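Local atomic coordinates of periplasmic binding protein/LacI transcriptional regulator (Brachyspira murdochii, PDB entry 4KQC), a protein that probably binds a carbohydrate as the solute-binding component of an ABC transporter. Residues D4-V9 against K36-G41; A28-N33 against Q279-A284; S205-Y210 against D238-G243. All coordinates share one frame; numbering follows the deposited sequence.

Interaction 1 (D4-V9 against K36-G41)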
ATOM      1  N   ASP A   4      17.157  10.508  29.660  1.00 15.30           N
ATOM      2  CA  ASP A   4      17.678  10.402  28.285  0.50 16.33           C
ATOM      3  C   ASP A   4      16.602   9.760  27.404  1.00 15.31           C
ATOM      4  O   ASP A   4      16.616   8.535  27.196  1.00 15.37           O
ATOM      5  CB  ASP A   4      18.947   9.554  28.255  0.50 17.99           C
ATOM      6  CG  ASP A   4      19.737   9.743  26.986  0.50 20.19           C
ATOM      7  OD1 ASP A   4      19.482  10.748  26.296  0.50 23.67           O
ATOM      8  OD2 ASP A   4      20.613   8.894  26.690  0.50 21.81           O
ATOM      9  N   PRO A   5      15.656  10.559  26.954  1.00 15.59           N
ATOM     10  CA  PRO A   5      14.507  10.070  26.242  1.00 14.88           C
ATOM     11  C   PRO A   5      14.883   9.279  25.007  1.00 13.88           C
ATOM     12  O   PRO A   5      15.774   9.677  24.253  1.00 14.00           O
ATOM     13  CB  PRO A   5      13.730  11.323  25.920  1.00 15.49           C
ATOM     14  CG  PRO A   5      14.152  12.326  26.998  1.00 15.88           C
ATOM     15  CD  PRO A   5      15.546  11.995  27.287  1.00 16.06           C
ATOM     16  N   TYR A   6      14.244   8.123  24.866  1.00 14.34           N
ATOM     17  CA  TYR A   6      14.609   7.187  23.820  1.00 13.59           C
ATOM     18  C   TYR A   6      13.408   6.358  23.390  1.00 13.50           C
ATOM     19  O   TYR A   6      12.737   5.773  24.204  1.00 13.49           O
ATOM     20  CB  TYR A   6      15.717   6.212  24.280  1.00 13.19           C
ATOM     21  CG  TYR A   6      16.105   5.162  23.231  1.00 15.03           C
ATOM     22  CD1 TYR A   6      17.002   5.439  22.188  1.00 17.89           C
ATOM     23  CD2 TYR A   6      15.606   3.851  23.317  1.00 17.47           C
ATOM     24  CE1 TYR A   6      17.332   4.452  21.260  1.00 18.06           C
ATOM     25  CE2 TYR A   6      15.934   2.863  22.393  1.00 18.21           C
ATOM     26  CZ  TYR A   6      16.815   3.176  21.392  1.00 19.16           C
ATOM     27  OH  TYR A   6      17.140   2.196  20.490  1.00 19.50           O
ATOM     28  N   ILE A   7      13.167   6.358  22.081  1.00 12.54           N
ATOM     29  CA  ILE A   7      12.061   5.587  21.497  1.00 12.03           C
ATOM     30  C   ILE A   7      12.567   4.703  20.365  1.00 10.75           C
ATOM     31  O   ILE A   7      13.356   5.127  19.495  1.00 10.91           O
ATOM     32  CB  ILE A   7      10.961   6.549  20.959  1.00 12.04           C
ATOM     33  CG1 ILE A   7      10.210   7.194  22.129  1.00 12.38           C
ATOM     34  CG2 ILE A   7       9.975   5.786  20.051  1.00 13.18           C
ATOM     35  CD1 ILE A   7       9.232   8.307  21.733  1.00 12.94           C
ATOM     36  N   ALA A   8      12.177   3.444  20.391  1.00 10.68           N
ATOM     37  CA  ALA A   8      12.572   2.471  19.385  1.00 10.59           C
ATOM     38  C   ALA A   8      11.586   2.480  18.253  1.00 10.57           C
ATOM     39  O   ALA A   8      10.363   2.396  18.481  1.00 10.18           O
ATOM     40  CB  ALA A   8      12.579   1.086  19.994  1.00 11.36           C
ATOM     41  N   VAL A   9      12.109   2.615  17.042  1.00 10.32           N
ATOM     42  CA  VAL A   9      11.312   2.509  15.844  1.00 10.34           C
ATOM     43  C   VAL A   9      11.781   1.317  15.006  1.00 11.50           C
ATOM     44  O   VAL A   9      12.924   1.316  14.527  1.00 12.62           O
ATOM     45  CB  VAL A   9      11.357   3.770  14.982  1.00 10.82           C
ATOM     46  CG1 VAL A   9      10.464   3.593  13.773  1.00 11.26           C
ATOM     47  CG2 VAL A   9      10.910   4.968  15.825  1.00 10.57           C
ATOM     48  N   LYS A  36      15.651  10.829  21.279  1.00 14.54           N
ATOM     49  CA  LYS A  36      16.467  10.033  20.408  1.00 15.30           C
ATOM     50  C   LYS A  36      15.670   8.812  19.963  1.00 13.24           C
ATOM     51  O   LYS A  36      14.923   8.223  20.762  1.00 13.27           O
ATOM     52  CB  LYS A  36      17.738   9.538  21.132  1.00 17.92           C
ATOM     53  CG  LYS A  36      18.651  10.682  21.559  1.00 23.52           C
ATOM     54  CD  LYS A  36      19.653  11.042  20.475  1.00 29.18           C
ATOM     55  CE  LYS A  36      20.147  12.463  20.659  1.00 32.92           C
ATOM     56  NZ  LYS A  36      21.424  12.702  19.955  1.00 37.40           N
ATOM     57  N   ILE A  37      15.779   8.464  18.684  1.00 13.33           N
ATOM     58  CA  ILE A  37      15.191   7.243  18.185  1.00 12.99           C
ATOM     59  C   ILE A  37      16.225   6.305  17.575  1.00 12.86           C
ATOM     60  O   ILE A  37      17.289   6.732  17.107  1.00 14.17           O
ATOM     61  CB  ILE A  37      14.080   7.495  17.130  1.00 12.55           C
ATOM     62  CG1 ILE A  37      14.624   8.124  15.839  1.00 12.30           C
ATOM     63  CG2 ILE A  37      12.912   8.252  17.764  1.00 12.77           C
ATOM     64  CD1 ILE A  37      13.589   8.206  14.719  1.00 12.75           C
ATOM     65  N   SER A  38      15.921   5.021  17.619  1.00 14.03           N
ATOM     66  CA  SER A  38      16.502   4.027  16.770  1.00 14.30           C
ATOM     67  C   SER A  38      15.597   3.868  15.553  1.00 15.47           C
ATOM     68  O   SER A  38      14.391   4.162  15.621  1.00 18.46           O
ATOM     69  CB  SER A  38      16.679   2.705  17.567  1.00 16.21           C
ATOM     70  OG  SER A  38      15.392   2.084  17.760  1.00 18.14           O
ATOM     71  N   PHE A  39      16.123   3.552  14.390  1.00 13.61           N
ATOM     72  CA  PHE A  39      15.246   3.310  13.236  1.00 13.55           C
ATOM     73  C   PHE A  39      15.805   2.086  12.545  1.00 14.72           C
ATOM     74  O   PHE A  39      16.769   2.194  11.824  1.00 16.41           O
ATOM     75  CB  PHE A  39      15.168   4.521  12.290  1.00 13.80           C
ATOM     76  CG  PHE A  39      14.021   4.431  11.281  1.00 12.90           C
ATOM     77  CD1 PHE A  39      14.156   3.727  10.081  1.00 12.99           C
ATOM     78  CD2 PHE A  39      12.838   5.096  11.528  1.00 12.75           C
ATOM     79  CE1 PHE A  39      13.113   3.682   9.168  1.00 14.25           C
ATOM     80  CE2 PHE A  39      11.751   5.006  10.656  1.00 12.62           C
ATOM     81  CZ  PHE A  39      11.896   4.308   9.450  1.00 12.35           C
ATOM     82  N   VAL A  40      15.275   0.919  12.882  1.00 12.68           N
ATOM     83  CA  VAL A  40      15.925  -0.332  12.579  1.00 13.99           C
ATOM     84  C   VAL A  40      14.993  -1.258  11.819  1.00 13.62           C
ATOM     85  O   VAL A  40      13.834  -1.480  12.233  1.00 16.15           O
ATOM     86  CB  VAL A  40      16.440  -1.095  13.850  1.00 13.97           C
ATOM     87  CG1 VAL A  40      17.488  -0.264  14.515  1.00 15.37           C
ATOM     88  CG2 VAL A  40      15.344  -1.484  14.846  1.00 14.14           C
ATOM     89  N   GLY A  41      15.539  -1.929  10.802  1.00 12.04           N
ATOM     90  CA  GLY A  41      14.703  -2.866  10.044  1.00 11.32           C
ATOM     91  C   GLY A  41      15.530  -3.891   9.301  1.00 11.60           C
ATOM     92  O   GLY A  41      16.758  -3.769   9.202  1.00 12.76           O
TER
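P5 O accepts the first bond of the ladder, from K36 N (3.2 Å). K36 O then takes I7 N at 2.9 Å. I7 O receives S38 N, and V9 O receives V40 N at 2.9 Å. These bonds join parallel strands 6-9 and 36-40 of one beta-alpha-beta unit. Near V9 N the bonding is weaker. V9 N has two weak acceptors, S38 O at 3.1 Å and S38 OG at 3.4 Å. OG lies between the backbone N and the carbonyl carbon of S38 (chi1 73°), which brings it to 3.3 Å from A8 CA. The Y6 hydroxyl sits close to S38 CB, but its main partner is E58 OE1. S38 OG bonds weakly to the same carboxylate oxygen. A phenylalanine in place of Y6 would probably leave E58 OE1 without the tyrosine hydroxyl, with the weak bond from S38 OG remaining of the two described here, and weaken the tie to helix 48-60. On the face that carries I7, V9, I37 and F39, V9 CG1 meets F39 CD2 at 3.6 Å, and I7 lies against I37 CG2. The backbone thus carries the pairing, while one face is anchored through a carboxylate and the other through apolar contacts.

Interaction 2 (A28-N33 against Q279-A284)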
ATOM      1  N   ALA A  28      12.535  13.828  12.073  1.00 12.27           N
ATOM      2  CA  ALA A  28      12.026  15.164  12.301  1.00 12.36           C
ATOM      3  C   ALA A  28      11.200  15.291  13.560  1.00 12.82           C
ATOM      4  O   ALA A  28      11.427  16.220  14.349  1.00 13.34           O
ATOM      5  CB  ALA A  28      11.263  15.722  11.113  1.00 12.22           C
ATOM      6  N   ALA A  29      10.232  14.393  13.738  1.00 13.21           N
ATOM      7  CA  ALA A  29       9.404  14.377  14.928  1.00 13.11           C
ATOM      8  C   ALA A  29      10.278  14.104  16.110  1.00 12.72           C
ATOM      9  O   ALA A  29      10.021  14.656  17.198  1.00 12.76           O
ATOM     10  CB  ALA A  29       8.311  13.312  14.839  1.00 13.31           C
ATOM     11  N   ALA A  30      11.299  13.256  15.980  1.00 13.28           N
ATOM     12  CA  ALA A  30      12.114  12.944  17.147  1.00 13.77           C
ATOM     13  C   ALA A  30      12.846  14.220  17.615  1.00 15.13           C
ATOM     14  O   ALA A  30      12.844  14.585  18.816  1.00 14.75           O
ATOM     15  CB  ALA A  30      13.110  11.843  16.836  1.00 14.20           C
ATOM     16  N   LYS A  31      13.440  14.930  16.681  1.00 15.69           N
ATOM     17  CA  LYS A  31      14.156  16.165  17.030  0.50 17.05           C
ATOM     18  C   LYS A  31      13.189  17.205  17.619  1.00 17.49           C
ATOM     19  O   LYS A  31      13.500  17.847  18.658  1.00 15.92           O
ATOM     20  CB  LYS A  31      14.886  16.721  15.819  0.50 18.19           C
ATOM     21  CG  LYS A  31      15.580  18.069  16.059  0.50 19.44           C
ATOM     22  CD  LYS A  31      16.382  18.527  14.846  0.50 20.25           C
ATOM     23  CE  LYS A  31      17.014  19.925  15.034  0.50 19.96           C
ATOM     24  NZ  LYS A  31      16.235  20.824  15.929  0.50 20.09           N
ATOM     25  N   GLN A  32      12.003  17.357  17.013  1.00 16.65           N
ATOM     26  CA  GLN A  32      11.022  18.314  17.520  1.00 17.99           C
ATOM     27  C   GLN A  32      10.632  18.071  18.984  1.00 17.24           C
ATOM     28  O   GLN A  32      10.531  18.976  19.763  1.00 17.04           O
ATOM     29  CB  GLN A  32       9.793  18.339  16.657  1.00 18.26           C
ATOM     30  CG  GLN A  32       8.939  19.563  16.861  1.00 20.71           C
ATOM     31  CD  GLN A  32       7.700  19.555  16.008  1.00 21.20           C
ATOM     32  OE1 GLN A  32       6.606  19.366  16.523  1.00 25.34           O
ATOM     33  NE2 GLN A  32       7.867  19.757  14.712  1.00 21.50           N
ATOM     34  N   ASN A  33      10.550  16.809  19.372  1.00 16.87           N
ATOM     35  CA  ASN A  33      10.118  16.422  20.727  1.00 16.92           C
ATOM     36  C   ASN A  33      11.238  16.093  21.713  1.00 16.73           C
ATOM     37  O   ASN A  33      10.978  15.679  22.836  1.00 18.40           O
ATOM     38  CB  ASN A  33       9.123  15.262  20.614  1.00 17.54           C
ATOM     39  CG  ASN A  33       7.845  15.706  19.955  1.00 19.03           C
ATOM     40  OD1 ASN A  33       7.057  16.485  20.563  1.00 19.34           O
ATOM     41  ND2 ASN A  33       7.652  15.321  18.690  1.00 17.08           N
ATOM     42  N   GLN A 279       4.206  11.078  12.273  1.00 12.09           N
ATOM     43  CA  GLN A 279       3.051  10.799  13.156  1.00 13.14           C
ATOM     44  C   GLN A 279       3.308   9.596  14.048  1.00 11.72           C
ATOM     45  O   GLN A 279       2.883   9.594  15.212  1.00 13.05           O
ATOM     46  CB  GLN A 279       1.764  10.667  12.393  1.00 15.04           C
ATOM     47  CG  GLN A 279       1.342  12.008  11.757  1.00 17.56           C
ATOM     48  CD  GLN A 279       1.094  13.117  12.777  1.00 21.19           C
ATOM     49  OE1 GLN A 279       0.637  12.856  13.881  1.00 24.39           O
ATOM     50  NE2 GLN A 279       1.423  14.361  12.416  1.00 25.00           N
ATOM     51  N   ALA A 280       4.023   8.593  13.553  1.00 11.40           N
ATOM     52  CA  ALA A 280       4.431   7.438  14.381  1.00 11.56           C
ATOM     53  C   ALA A 280       5.197   7.887  15.597  1.00 11.63           C
ATOM     54  O   ALA A 280       4.869   7.480  16.702  1.00 11.85           O
ATOM     55  CB  ALA A 280       5.278   6.476  13.570  1.00 10.71           C
ATOM     56  N   VAL A 281       6.249   8.707  15.401  1.00 11.24           N
ATOM     57  CA  VAL A 281       7.062   9.146  16.509  1.00 11.26           C
ATOM     58  C   VAL A 281       6.250  10.066  17.392  1.00 11.89           C
ATOM     59  O   VAL A 281       6.452  10.010  18.608  1.00 12.86           O
ATOM     60  CB  VAL A 281       8.371   9.755  16.028  1.00 11.08           C
ATOM     61  CG1 VAL A 281       9.080  10.505  17.164  1.00 11.18           C
ATOM     62  CG2 VAL A 281       9.225   8.663  15.442  1.00 11.28           C
ATOM     63  N   THR A 282       5.452  10.975  16.821  1.00 11.59           N
ATOM     64  CA  THR A 282       4.588  11.801  17.633  1.00 12.21           C
ATOM     65  C   THR A 282       3.695  11.006  18.578  1.00 11.31           C
ATOM     66  O   THR A 282       3.596  11.343  19.734  1.00 12.87           O
ATOM     67  CB  THR A 282       3.746  12.741  16.735  1.00 12.69           C
ATOM     68  OG1 THR A 282       4.648  13.567  15.988  1.00 14.15           O
ATOM     69  CG2 THR A 282       2.844  13.675  17.569  1.00 14.21           C
ATOM     70  N   LEU A 283       2.997  10.020  18.061  1.00 11.43           N
ATOM     71  CA  LEU A 283       2.128   9.167  18.859  1.00 11.07           C
ATOM     72  C   LEU A 283       2.966   8.496  19.951  1.00 11.90           C
ATOM     73  O   LEU A 283       2.541   8.384  21.096  1.00 11.79           O
ATOM     74  CB  LEU A 283       1.458   8.101  17.981  1.00 11.27           C
ATOM     75  CG  LEU A 283       0.332   8.551  17.067  1.00 12.55           C
ATOM     76  CD1 LEU A 283      -0.129   7.424  16.133  1.00 12.62           C
ATOM     77  CD2 LEU A 283      -0.772   9.027  17.955  1.00 13.12           C
ATOM     78  N   ALA A 284       4.134   7.998  19.573  1.00 11.68           N
ATOM     79  CA  ALA A 284       4.942   7.267  20.534  1.00 12.06           C
ATOM     80  C   ALA A 284       5.427   8.137  21.672  1.00 12.59           C
ATOM     81  O   ALA A 284       5.373   7.725  22.850  1.00 13.09           O
ATOM     82  CB  ALA A 284       6.068   6.596  19.838  1.00 11.44           C
TER
HETATM   83  O   HOH W   1       5.380  16.081  17.004  1.00 17.38           O
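A29 CB meets V281 CG1 at 3.7 Å, and this is the tight part of the contact. CG1 is anti to the backbone N of V281 (chi1 167°). It also comes within 3.7 Å of A30 N, and A30 CB is a looser neighbour at 4.3 Å. The small alanines let the helix segments approach to 8.4 Å between axes, at 36° to each other. On the other flank the fit is looser and partly exposed. There T282 OG1 lies 3.8 Å from A29 CB, and N33 does not reach it directly. A water fills the step: it accepts from N33 ND2 and donates to T282 OG1 at 2.8 Å. T282 OG1 is also bonded to F278 O, one turn earlier. The N33 amide is steadied within its own helix, since ND2 donates to A29 O at 2.9 Å. N33 N reaches the same oxygen from the opposite face of its plane, so two bonds grip it. F278 and Y285 extend the contact along helix 273-288, touching A29 and N33. Beyond that helix, A280 rests on F92 and L283 and A284 on I90, so helix 273-288 lies between helix 18-33 and strand 89-92.

Interaction 3 (S205-Y210 against D238-G243)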
ATOM      1  N   SER A 205      -9.315  -9.693 -22.903  1.00 13.76           N
ATOM      2  CA  SER A 205      -9.949 -10.401 -21.798  1.00 13.87           C
ATOM      3  C   SER A 205     -10.638  -9.525 -20.772  1.00 13.01           C
ATOM      4  O   SER A 205     -11.678  -9.939 -20.168  1.00 14.87           O
ATOM      5  CB  SER A 205      -8.941 -11.279 -21.066  1.00 17.04           C
ATOM      6  OG  SER A 205      -8.342 -12.228 -21.953  1.00 20.34           O
ATOM      7  N   VAL A 206     -10.074  -8.350 -20.511  1.00 12.83           N
ATOM      8  CA  VAL A 206     -10.562  -7.440 -19.460  1.00 13.03           C
ATOM      9  C   VAL A 206     -10.551  -6.029 -19.961  1.00 12.70           C
ATOM     10  O   VAL A 206      -9.900  -5.711 -20.977  1.00 11.60           O
ATOM     11  CB  VAL A 206      -9.756  -7.573 -18.153  1.00 12.13           C
ATOM     12  CG1 VAL A 206      -9.723  -9.014 -17.589  1.00 13.06           C
ATOM     13  CG2 VAL A 206      -8.360  -7.054 -18.344  1.00 13.21           C
ATOM     14  N   LEU A 207     -11.294  -5.151 -19.300  1.00 11.84           N
ATOM     15  CA  LEU A 207     -11.250  -3.719 -19.644  1.00 11.71           C
ATOM     16  C   LEU A 207     -10.264  -2.965 -18.799  1.00 11.57           C
ATOM     17  O   LEU A 207      -9.702  -1.948 -19.239  1.00 11.53           O
ATOM     18  CB  LEU A 207     -12.619  -3.019 -19.448  1.00 12.02           C
ATOM     19  CG  LEU A 207     -13.804  -3.421 -20.290  1.00 13.12           C
ATOM     20  CD1 LEU A 207     -15.039  -2.565 -19.903  1.00 13.09           C
ATOM     21  CD2 LEU A 207     -13.369  -3.156 -21.709  1.00 13.05           C
ATOM     22  N   GLY A 208     -10.096  -3.419 -17.561  1.00 11.95           N
ATOM     23  CA  GLY A 208      -9.221  -2.658 -16.626  1.00 11.26           C
ATOM     24  C   GLY A 208      -8.538  -3.619 -15.699  1.00 11.87           C
ATOM     25  O   GLY A 208      -8.997  -4.727 -15.504  1.00 11.79           O
ATOM     26  N   ILE A 209      -7.460  -3.132 -15.107  1.00 11.89           N
ATOM     27  CA  ILE A 209      -6.690  -3.882 -14.154  1.00 11.03           C
ATOM     28  C   ILE A 209      -6.261  -2.966 -13.046  1.00 10.50           C
ATOM     29  O   ILE A 209      -5.662  -1.895 -13.306  1.00 10.61           O
ATOM     30  CB  ILE A 209      -5.452  -4.449 -14.825  1.00 12.96           C
ATOM     31  CG1 ILE A 209      -5.830  -5.375 -16.022  1.00 13.29           C
ATOM     32  CG2 ILE A 209      -4.625  -5.152 -13.765  1.00 13.45           C
ATOM     33  CD1 ILE A 209      -4.618  -5.853 -16.847  1.00 15.58           C
ATOM     34  N   TYR A 210      -6.605  -3.333 -11.821  1.00  9.42           N
ATOM     35  CA  TYR A 210      -6.173  -2.578 -10.607  1.00  9.59           C
ATOM     36  C   TYR A 210      -5.005  -3.372  -9.953  1.00  9.93           C
ATOM     37  O   TYR A 210      -5.121  -4.564  -9.623  1.00 10.30           O
ATOM     38  CB  TYR A 210      -7.324  -2.444  -9.619  1.00 10.52           C
ATOM     39  CG  TYR A 210      -6.921  -2.052  -8.216  1.00 10.25           C
ATOM     40  CD1 TYR A 210      -6.023  -1.047  -7.946  1.00 11.04           C
ATOM     41  CD2 TYR A 210      -7.488  -2.672  -7.127  1.00 11.44           C
ATOM     42  CE1 TYR A 210      -5.737  -0.637  -6.638  1.00 10.99           C
ATOM     43  CE2 TYR A 210      -7.150  -2.323  -5.853  1.00 11.92           C
ATOM     44  CZ  TYR A 210      -6.306  -1.318  -5.592  1.00 11.26           C
ATOM     45  OH  TYR A 210      -6.033  -1.027  -4.292  1.00 13.02           O
ATOM     46  N   ASP A 238      -5.915  -3.909 -26.653  1.00 15.36           N
ATOM     47  CA  ASP A 238      -5.919  -5.221 -25.993  1.00 14.41           C
ATOM     48  C   ASP A 238      -6.971  -5.394 -24.941  1.00 14.05           C
ATOM     49  O   ASP A 238      -7.008  -6.427 -24.289  1.00 13.90           O
ATOM     50  CB  ASP A 238      -4.562  -5.618 -25.410  1.00 16.46           C
ATOM     51  CG  ASP A 238      -4.400  -7.146 -25.279  1.00 18.05           C
ATOM     52  OD1 ASP A 238      -4.923  -7.905 -26.141  1.00 18.42           O
ATOM     53  OD2 ASP A 238      -3.693  -7.617 -24.368  1.00 17.91           O
ATOM     54  N   ALA A 239      -7.863  -4.433 -24.819  1.00 12.52           N
ATOM     55  CA  ALA A 239      -8.998  -4.563 -23.905  1.00 12.89           C
ATOM     56  C   ALA A 239     -10.084  -5.413 -24.501  1.00 12.81           C
ATOM     57  O   ALA A 239     -10.140  -5.638 -25.703  1.00 13.11           O
ATOM     58  CB  ALA A 239      -9.527  -3.214 -23.495  1.00 12.50           C
ATOM     59  N   GLN A 240     -10.956  -5.898 -23.632  1.00 12.11           N
ATOM     60  CA  GLN A 240     -12.030  -6.774 -23.948  1.00 13.12           C
ATOM     61  C   GLN A 240     -12.953  -6.284 -25.092  1.00 14.34           C
ATOM     62  O   GLN A 240     -13.448  -7.095 -25.888  1.00 16.21           O
ATOM     63  CB  GLN A 240     -12.782  -6.986 -22.624  1.00 13.53           C
ATOM     64  CG  GLN A 240     -13.699  -8.125 -22.579  1.00 14.67           C
ATOM     65  CD  GLN A 240     -14.473  -8.176 -21.296  1.00 14.86           C
ATOM     66  OE1 GLN A 240     -14.226  -7.405 -20.375  1.00 16.03           O
ATOM     67  NE2 GLN A 240     -15.492  -9.008 -21.269  1.00 15.51           N
ATOM     68  N   ASP A 241     -13.148  -4.966 -25.178  1.00 14.42           N
ATOM     69  CA  ASP A 241     -13.908  -4.304 -26.229  1.00 15.02           C
ATOM     70  C   ASP A 241     -13.053  -3.828 -27.424  1.00 14.60           C
ATOM     71  O   ASP A 241     -13.551  -3.093 -28.271  1.00 15.73           O
ATOM     72  CB  ASP A 241     -14.724  -3.135 -25.700  1.00 14.78           C
ATOM     73  CG  ASP A 241     -13.878  -2.052 -25.046  1.00 15.00           C
ATOM     74  OD1 ASP A 241     -12.609  -2.117 -25.048  1.00 14.11           O
ATOM     75  OD2 ASP A 241     -14.479  -1.095 -24.506  1.00 13.50           O
ATOM     76  N   GLY A 242     -11.803  -4.290 -27.508  1.00 14.50           N
ATOM     77  CA  GLY A 242     -10.829  -3.781 -28.488  1.00 14.83           C
ATOM     78  C   GLY A 242     -10.283  -2.384 -28.333  1.00 15.30           C
ATOM     79  O   GLY A 242      -9.527  -1.891 -29.195  1.00 15.44           O
ATOM     80  N   GLY A 243     -10.664  -1.701 -27.254  1.00 15.18           N
ATOM     81  CA  GLY A 243     -10.014  -0.448 -26.883  1.00 15.13           C
ATOM     82  C   GLY A 243      -8.755  -0.723 -26.085  1.00 14.57           C
ATOM     83  O   GLY A 243      -8.171  -1.830 -26.179  1.00 13.69           O
TER
HETATM   84  O   HOH W   2      -7.259  -7.964 -21.948  1.00 11.76           O
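The Q240 side-chain amide and the D241 carboxylate are the flat groups that meet S205-Y210. S205 O stands almost straight above one face of the amide, 3.5 Å from Q240 CD. The polar atoms of that amide are engaged by the backbone at the start of strand 141-146: OE1 accepts from K142 N, and NE2 donates to K140 O. These two bonds would fix the rotation of the amide. The Q240 chain gets there extended beyond CG, with CG anti to the backbone N (chi1 -164°) and 3.6 Å from S205 O. The carboxylate of D241 carries L207 CD2 over one face, 3.6 Å from D241 CG and about equally far from OD1 and OD2. L207 crosses it at about a right angle. G243 N comes to OD1 from the opposite face at 3.0 Å, 47° out of the carboxylate plane. OD2 makes a salt bridge with R131 of helix 113-133.

A239-G242 is a type I beta turn, closed by G242 N to A239 O. A239 N also bonds to G243 O, and G242 has positive phi, the pattern of a type I turn with a G1 bulge. D241 OD1 and G243 N form an Asx turn inside it. The turn lies in the loop before strand 246-250 and packs against the chain entering strand 208-211, its neighbour in the mixed sheet.

One direct hydrogen bond joins the segments. Q240 N donates to V206 O at 2.9 Å. A239 CA makes a CH...O contact with the same oxygen. A water adds a second link, accepting from S205 N and donating to D238 O at 2.8 Å. The D238 carboxylate turns to Y224 OH and to the backbone nitrogens of G203 and K204.

Overall arrangement
Interactions 1 and 2 adjoin, with centres about 10 Å apart. Helix 18-33 links strands 6-10 and 36-40 in the chain. I37 CG2 touches A30 CB at 3.7 Å, and I7 CD1 lies 3.8 Å from A284 C. V9 and V281 also meet, so the strand pair and the helix pair pack in one layered lobe. Interaction 3 belongs to the other sheet, on the opposite side of the chain's centre. Its centre is about 48 Å from that of interaction 1 and about 45 Å from that of interaction 2. In this family the solute usually binds in the cleft between two such lobes. Interaction 3, where the chain enters strand 208-211, is probably remote from that cleft.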